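Local coordinates for lipoprotein (Colwellia psychrerythraea, PDB 3O0Y), which is a putative lipoprotein of unknown function, whose family belongs to a clan of metallopeptidase-like proteins, at residues A32-Q37 and N88-I93; Q106-G111 and M595-R600. One frame throughout, in Å; residues are numbered along the deposited sequence.

Interaction 1 (A32-Q37 and N88-I93)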
ATOM      1  N   ALA A  32      16.947  22.687   0.171  1.00 11.73           N
ATOM      2  CA  ALA A  32      17.012  21.797  -0.974  1.00 11.32           C
ATOM      3  C   ALA A  32      18.080  20.737  -0.743  1.00 11.58           C
ATOM      4  O   ALA A  32      17.892  19.589  -1.121  1.00 11.50           O
ATOM      5  CB  ALA A  32      17.299  22.584  -2.258  1.00 11.96           C
ATOM      6  N   SER A  33      19.213  21.096  -0.153  1.00 10.58           N
ATOM      7  CA  SER A  33      20.260  20.115   0.115  1.00 12.03           C
ATOM      8  C   SER A  33      19.798  19.063   1.077  1.00  9.09           C
ATOM      9  O   SER A  33      20.129  17.886   0.908  1.00 10.47           O
ATOM     10  CB  SER A  33      21.605  20.717   0.646  1.00 15.46           C
ATOM     11  OG  SER A  33      22.165  21.535  -0.383  1.00 20.72           O
ATOM     12  N   LEU A  34      19.050  19.503   2.090  1.00  8.14           N
ATOM     13  CA  LEU A  34      18.512  18.553   3.070  1.00  7.68           C
ATOM     14  C   LEU A  34      17.507  17.565   2.448  1.00  6.50           C
ATOM     15  O   LEU A  34      17.469  16.360   2.820  1.00  7.51           O
ATOM     16  CB  LEU A  34      17.855  19.274   4.252  1.00  7.75           C
ATOM     17  CG  LEU A  34      18.886  19.932   5.153  1.00  4.76           C
ATOM     18  CD1 LEU A  34      18.286  21.129   5.956  1.00  6.63           C
ATOM     19  CD2 LEU A  34      19.593  18.870   6.130  1.00  9.09           C
ATOM     20  N   TYR A  35      16.705  18.086   1.539  1.00  7.91           N
ATOM     21  CA  TYR A  35      15.680  17.238   0.898  1.00  7.71           C
ATOM     22  C   TYR A  35      16.322  16.225  -0.005  1.00  7.33           C
ATOM     23  O   TYR A  35      15.928  15.047  -0.059  1.00  7.77           O
ATOM     24  CB  TYR A  35      14.720  18.054   0.060  1.00  8.69           C
ATOM     25  CG  TYR A  35      13.931  19.200   0.752  1.00  7.64           C
ATOM     26  CD1 TYR A  35      13.743  19.260   2.118  1.00  7.39           C
ATOM     27  CD2 TYR A  35      13.436  20.215  -0.007  1.00  6.36           C
ATOM     28  CE1 TYR A  35      13.093  20.312   2.690  1.00  5.89           C
ATOM     29  CE2 TYR A  35      12.729  21.273   0.550  1.00  9.62           C
ATOM     30  CZ  TYR A  35      12.525  21.319   1.908  1.00  7.19           C
ATOM     31  OH  TYR A  35      11.872  22.402   2.538  1.00  7.42           O
ATOM     32  N   LEU A  36      17.383  16.645  -0.687  1.00  7.72           N
ATOM     33  CA  LEU A  36      18.218  15.736  -1.468  1.00  8.68           C
ATOM     34  C   LEU A  36      18.920  14.699  -0.639  1.00  8.28           C
ATOM     35  O   LEU A  36      18.976  13.490  -0.989  1.00  9.44           O
ATOM     36  CB  LEU A  36      19.224  16.533  -2.286  1.00  9.51           C
ATOM     37  CG  LEU A  36      19.972  15.683  -3.353  1.00 12.14           C
ATOM     38  CD1 LEU A  36      19.000  15.125  -4.489  1.00 14.06           C
ATOM     39  CD2 LEU A  36      21.089  16.559  -3.992  1.00 17.67           C
ATOM     40  N   GLN A  37      19.479  15.143   0.491  1.00  8.95           N
ATOM     41  CA  GLN A  37      20.157  14.237   1.369  1.00  8.93           C
ATOM     42  C   GLN A  37      19.211  13.136   1.916  1.00 10.59           C
ATOM     43  O   GLN A  37      19.581  11.971   2.036  1.00  9.82           O
ATOM     44  CB  GLN A  37      20.765  15.003   2.516  1.00 10.01           C
ATOM     45  CG  GLN A  37      21.553  14.095   3.456  1.00 12.07           C
ATOM     46  CD  GLN A  37      21.993  14.826   4.761  1.00 18.92           C
ATOM     47  OE1 GLN A  37      21.899  16.067   4.873  1.00 19.50           O
ATOM     48  NE2 GLN A  37      22.397  14.036   5.775  1.00 18.69           N
ATOM     49  N   ASN A  88      14.730  17.377  12.027  1.00  7.41           N
ATOM     50  CA  ASN A  88      14.854  18.416  13.002  1.00  8.72           C
ATOM     51  C   ASN A  88      15.570  19.669  12.404  1.00  9.47           C
ATOM     52  O   ASN A  88      15.221  20.787  12.723  1.00  9.04           O
ATOM     53  CB  ASN A  88      15.589  17.850  14.244  1.00  9.80           C
ATOM     54  CG  ASN A  88      14.669  17.075  15.105  1.00 11.17           C
ATOM     55  OD1 ASN A  88      13.457  17.336  15.103  1.00 16.58           O
ATOM     56  ND2 ASN A  88      15.218  16.077  15.855  1.00 16.92           N
ATOM     57  N   THR A  89      16.523  19.483  11.530  1.00  7.93           N
ATOM     58  CA  THR A  89      17.267  20.611  10.932  1.00  7.83           C
ATOM     59  C   THR A  89      16.299  21.352  10.001  1.00  7.76           C
ATOM     60  O   THR A  89      16.189  22.601  10.070  1.00  8.58           O
ATOM     61  CB  THR A  89      18.472  20.121  10.165  1.00  8.64           C
ATOM     62  OG1 THR A  89      19.350  19.460  11.098  1.00  9.57           O
ATOM     63  CG2 THR A  89      19.176  21.298   9.475  1.00  8.84           C
ATOM     64  N   ILE A  90      15.557  20.574   9.197  1.00  7.74           N
ATOM     65  CA  ILE A  90      14.535  21.176   8.281  1.00  7.47           C
ATOM     66  C   ILE A  90      13.563  22.013   9.110  1.00  7.96           C
ATOM     67  O   ILE A  90      13.273  23.153   8.788  1.00  9.11           O
ATOM     68  CB  ILE A  90      13.713  20.104   7.524  1.00  8.10           C
ATOM     69  CG1 ILE A  90      14.603  19.404   6.509  1.00  8.72           C
ATOM     70  CG2 ILE A  90      12.497  20.726   6.786  1.00  9.14           C
ATOM     71  CD1 ILE A  90      14.017  18.175   5.800  1.00  8.33           C
ATOM     72  N   ALA A  91      13.080  21.469  10.226  1.00  8.56           N
ATOM     73  CA  ALA A  91      12.047  22.135  10.990  1.00 12.15           C
ATOM     74  C   ALA A  91      12.491  23.483  11.600  1.00 11.65           C
ATOM     75  O   ALA A  91      11.669  24.319  11.889  1.00 14.53           O
ATOM     76  CB  ALA A  91      11.460  21.151  12.138  1.00  8.34           C
ATOM     77  N   GLY A  92      13.770  23.630  11.872  1.00 11.80           N
ATOM     78  CA  GLY A  92      14.287  24.809  12.552  1.00 12.64           C
ATOM     79  C   GLY A  92      14.619  25.971  11.632  1.00 13.63           C
ATOM     80  O   GLY A  92      14.829  27.077  12.098  1.00 13.93           O
ATOM     81  N   ILE A  93      14.642  25.742  10.319  1.00 10.71           N
ATOM     82  CA  ILE A  93      15.122  26.757   9.383  1.00 10.90           C
ATOM     83  C   ILE A  93      14.057  27.842   9.219  1.00 11.09           C
ATOM     84  O   ILE A  93      12.884  27.560   9.185  1.00 12.91           O
ATOM     85  CB  ILE A  93      15.541  26.129   8.063  1.00 10.26           C
ATOM     86  CG1 ILE A  93      16.885  25.440   8.280  1.00 11.14           C
ATOM     87  CG2 ILE A  93      15.561  27.171   6.902  1.00 10.88           C
ATOM     88  CD1 ILE A  93      17.210  24.495   7.230  1.00 15.20           C
TER
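Leu34 meets Ile90 and Tyr35 reaches the same isoleucine where helix 27-44 packs against the C-terminal end of helix 73-92, an antiparallel helix pair within this largely helical fold. The segment axes approach to 10.3 Å with a signed crossing angle of -158°, and no hydrogen bond passes between the two segments, so the contact rests on side-chain packing.

The buried part is built round Ile90. Its CG1 lies 4.0 Å from Leu34 CB, close to the base of the leucine, while CD1 goes on to the phenol ring. The ring takes this methyl at its edge, in the ring plane, with Ile90 CD1 3.8 Å from Tyr35 CD1 and 3.9 Å from Tyr35 CE1. The methyl thus spans one ring bond and lies over neither face. Tyr35 CG stands anti to the carbonyl carbon (chi1 -58°), and from there the ring extends toward the other helix. Asn105, Gln106 and Met109 of helix 100-117 also touch Tyr35, and Ala110 of that helix touches Ile90, so a third helix covers this side.

The other side, round the outer half of Leu34, is more open to solvent: Leu34, Thr89 and Ile93 all remain partly exposed. Thr89 crosses Leu34 at about a right angle and offers its methyl, while its hydroxyl OG1 is hydrogen-bonded to Ser85 O, one turn back in its own helix. Ile93 comes tip to tip with the leucine. Here a single leucine methyl serves two neighbours: Leu34 CD1 sits 3.6 Å from Thr89 CG2 and 3.8 Å from Ile93 CD1.

Interaction 2 (Q106-G111 and M595-R600)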
ATOM      1  N   GLN A 106       8.699  22.694   3.275  1.00  8.30           N
ATOM      2  CA  GLN A 106       9.360  22.556   4.560  1.00  7.26           C
ATOM      3  C   GLN A 106       8.561  21.709   5.494  1.00  6.98           C
ATOM      4  O   GLN A 106       9.106  20.824   6.155  1.00  9.53           O
ATOM      5  CB  GLN A 106       9.618  23.937   5.200  1.00  7.80           C
ATOM      6  CG  GLN A 106      10.341  23.815   6.527  1.00 11.56           C
ATOM      7  CD  GLN A 106      10.680  25.211   7.082  1.00 15.14           C
ATOM      8  OE1 GLN A 106      10.000  26.191   6.752  1.00 16.63           O
ATOM      9  NE2 GLN A 106      11.784  25.321   7.764  1.00 11.54           N
ATOM     10  N   GLN A 107       7.281  22.020   5.621  1.00  8.72           N
ATOM     11  CA  GLN A 107       6.415  21.280   6.546  1.00  9.53           C
ATOM     12  C   GLN A 107       6.252  19.835   6.128  1.00  8.85           C
ATOM     13  O   GLN A 107       6.419  18.904   6.973  1.00 10.75           O
ATOM     14  CB  GLN A 107       5.066  21.942   6.664  1.00 10.57           C
ATOM     15  CG  GLN A 107       4.139  21.209   7.632  1.00 17.50           C
ATOM     16  CD  GLN A 107       2.880  22.045   7.999  1.00 24.90           C
ATOM     17  OE1 GLN A 107       2.853  23.239   7.715  1.00 25.85           O
ATOM     18  NE2 GLN A 107       1.882  21.420   8.685  1.00 23.13           N
ATOM     19  N   VAL A 108       5.996  19.593   4.849  1.00  8.02           N
ATOM     20  CA  VAL A 108       5.855  18.235   4.361  1.00  7.15           C
ATOM     21  C   VAL A 108       7.169  17.465   4.485  1.00  8.16           C
ATOM     22  O   VAL A 108       7.210  16.327   4.934  1.00  8.02           O
ATOM     23  CB  VAL A 108       5.353  18.169   2.932  1.00  7.84           C
ATOM     24  CG1 VAL A 108       5.364  16.717   2.411  1.00  8.04           C
ATOM     25  CG2 VAL A 108       3.968  18.834   2.902  1.00  8.39           C
ATOM     26  N   MET A 109       8.282  18.060   4.071  1.00  7.78           N
ATOM     27  CA  MET A 109       9.494  17.306   4.140  1.00  6.52           C
ATOM     28  C   MET A 109       9.986  17.034   5.586  1.00  7.84           C
ATOM     29  O   MET A 109      10.593  15.997   5.809  1.00 10.53           O
ATOM     30  CB  MET A 109      10.604  17.954   3.318  1.00  8.10           C
ATOM     31  CG  MET A 109      10.364  17.859   1.841  1.00  8.91           C
ATOM     32  SD  MET A 109      10.448  16.206   1.096  1.00  3.51           S
ATOM     33  CE  MET A 109      12.171  15.765   1.570  1.00 12.87           C
ATOM     34  N   ALA A 110       9.767  17.959   6.513  1.00  8.49           N
ATOM     35  CA  ALA A 110      10.048  17.678   7.970  1.00  8.49           C
ATOM     36  C   ALA A 110       9.177  16.491   8.414  1.00  8.93           C
ATOM     37  O   ALA A 110       9.631  15.584   9.116  1.00  9.13           O
ATOM     38  CB  ALA A 110       9.803  18.938   8.874  1.00 10.15           C
ATOM     39  N   GLY A 111       7.920  16.483   7.966  1.00 11.04           N
ATOM     40  CA  GLY A 111       6.979  15.377   8.345  1.00  9.53           C
ATOM     41  C   GLY A 111       7.395  14.048   7.756  1.00 10.21           C
ATOM     42  O   GLY A 111       7.313  13.047   8.413  1.00  9.67           O
ATOM     43  N   MET A 595      -3.180  15.954   6.023  1.00  7.99           N
ATOM     44  CA  MET A 595      -4.412  16.694   6.061  1.00  8.79           C
ATOM     45  C   MET A 595      -4.285  18.177   6.387  1.00  9.42           C
ATOM     46  O   MET A 595      -5.006  19.007   5.815  1.00  8.28           O
ATOM     47  CB  MET A 595      -5.467  15.973   6.916  1.00  8.69           C
ATOM     48  CG  MET A 595      -5.987  14.549   6.256  1.00 12.95           C
ATOM     49  SD  MET A 595      -6.801  14.548   4.629  1.00  5.92           S
ATOM     50  CE  MET A 595      -5.322  14.069   3.653  1.00  8.72           C
ATOM     51  N   ALA A 596      -3.360  18.529   7.274  1.00  9.38           N
ATOM     52  CA  ALA A 596      -3.203  19.931   7.654  1.00 10.20           C
ATOM     53  C   ALA A 596      -2.747  20.769   6.445  1.00  9.47           C
ATOM     54  O   ALA A 596      -3.207  21.902   6.271  1.00  7.99           O
ATOM     55  CB  ALA A 596      -2.209  20.071   8.783  1.00 10.77           C
ATOM     56  N   VAL A 597      -1.929  20.186   5.571  1.00  7.35           N
ATOM     57  CA  VAL A 597      -1.450  20.903   4.412  1.00  6.86           C
ATOM     58  C   VAL A 597      -2.553  20.945   3.337  1.00  6.44           C
ATOM     59  O   VAL A 597      -2.734  21.972   2.674  1.00  6.16           O
ATOM     60  CB  VAL A 597      -0.169  20.259   3.856  1.00 10.45           C
ATOM     61  CG1 VAL A 597       0.221  20.887   2.529  1.00  7.97           C
ATOM     62  CG2 VAL A 597       0.968  20.395   4.859  1.00  8.86           C
ATOM     63  N   LEU A 598      -3.242  19.836   3.126  1.00  7.49           N
ATOM     64  CA  LEU A 598      -4.394  19.832   2.211  1.00  7.03           C
ATOM     65  C   LEU A 598      -5.389  20.945   2.662  1.00  7.33           C
ATOM     66  O   LEU A 598      -5.864  21.703   1.826  1.00  8.25           O
ATOM     67  CB  LEU A 598      -5.070  18.458   2.217  1.00  7.44           C
ATOM     68  CG  LEU A 598      -6.312  18.348   1.293  1.00  8.89           C
ATOM     69  CD1 LEU A 598      -5.988  18.706  -0.163  1.00  9.51           C
ATOM     70  CD2 LEU A 598      -6.902  16.918   1.405  1.00  9.59           C
ATOM     71  N   SER A 599      -5.626  21.090   3.976  1.00  7.61           N
ATOM     72  CA  SER A 599      -6.628  22.114   4.428  1.00  8.53           C
ATOM     73  C   SER A 599      -6.086  23.520   4.097  1.00  7.14           C
ATOM     74  O   SER A 599      -6.850  24.390   3.702  1.00  7.58           O
ATOM     75  CB  SER A 599      -6.984  22.064   5.923  1.00 11.76           C
ATOM     76  OG  SER A 599      -7.346  20.708   6.260  1.00 16.23           O
ATOM     77  N   ARG A 600      -4.798  23.723   4.351  1.00  9.37           N
ATOM     78  CA  ARG A 600      -4.165  25.021   4.039  1.00  9.06           C
ATOM     79  C   ARG A 600      -4.286  25.364   2.560  1.00  9.03           C
ATOM     80  O   ARG A 600      -4.567  26.527   2.207  1.00  9.22           O
ATOM     81  CB  ARG A 600      -2.677  25.032   4.436  1.00  9.69           C
ATOM     82  CG  ARG A 600      -1.999  26.288   3.934  1.00 14.89           C
ATOM     83  CD  ARG A 600      -0.501  26.279   4.272  1.00 23.10           C
ATOM     84  NE  ARG A 600      -0.388  26.028   5.689  1.00 22.98           N
ATOM     85  CZ  ARG A 600       0.504  25.238   6.264  1.00 28.42           C
ATOM     86  NH1 ARG A 600       1.429  24.581   5.556  1.00 25.31           N
ATOM     87  NH2 ARG A 600       0.477  25.120   7.581  1.00 28.07           N
TER
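Gln107 and Arg600 reach toward each other tip to tip, and the guanidinium holds the amide oxygen end-on with two nitrogens. Arg600 NH1 lies 2.9 Å from Gln107 OE1 and Arg600 NH2 3.0 Å from the same OE1, which sits in the guanidinium plane. The amide is turned 58° from that plane: NH2 comes in on a lone pair of OE1, whereas NH1 stands above the carbonyl plane.

Beside this polar pair, Val597 CG2 packs 4.0 Å from Gln107 CD and 3.9 Å from Val108 CG2. An alanine in place of Gln107 would remove both bonds to OE1 and would probably leave the guanidinium freer to turn and a gap beside Val597 CG2.

Further out, Arg600 NH1 also bonds Asn104 OD1, one turn before Val108, which gives the guanidinium a second hold on the same helix. Val108 also touches Pro594, Tyr466 and Arg461. The whole is a nearly antiparallel helix-helix packing, 169° between segment directions, with one valine pair beside a glutamine-arginine hydrogen-bond pair, joining helix 100-117 to the C-terminal helix 595-608.

Overall arrangement
Helix 100-117 ties the two contacts together, although it supplies a segment only to interaction 2. The centres of interaction 1 and interaction 2 are about 15 Å apart, and both lie on the same side of the chain's centre. Interaction 1 closes first along the chain, joining helices 27-44 and 73-92; helix 100-117 follows and opens interaction 2, where 483 residues separate the segments 106-111 and 595-600. Gln106 makes the direct link: its NE2 probably donates to Ile90 O at 2.8 Å and to Ile93 O at 2.9 Å. A continuous run of helix packing therefore connects the N-terminal helices of the chain with its C-terminal helix.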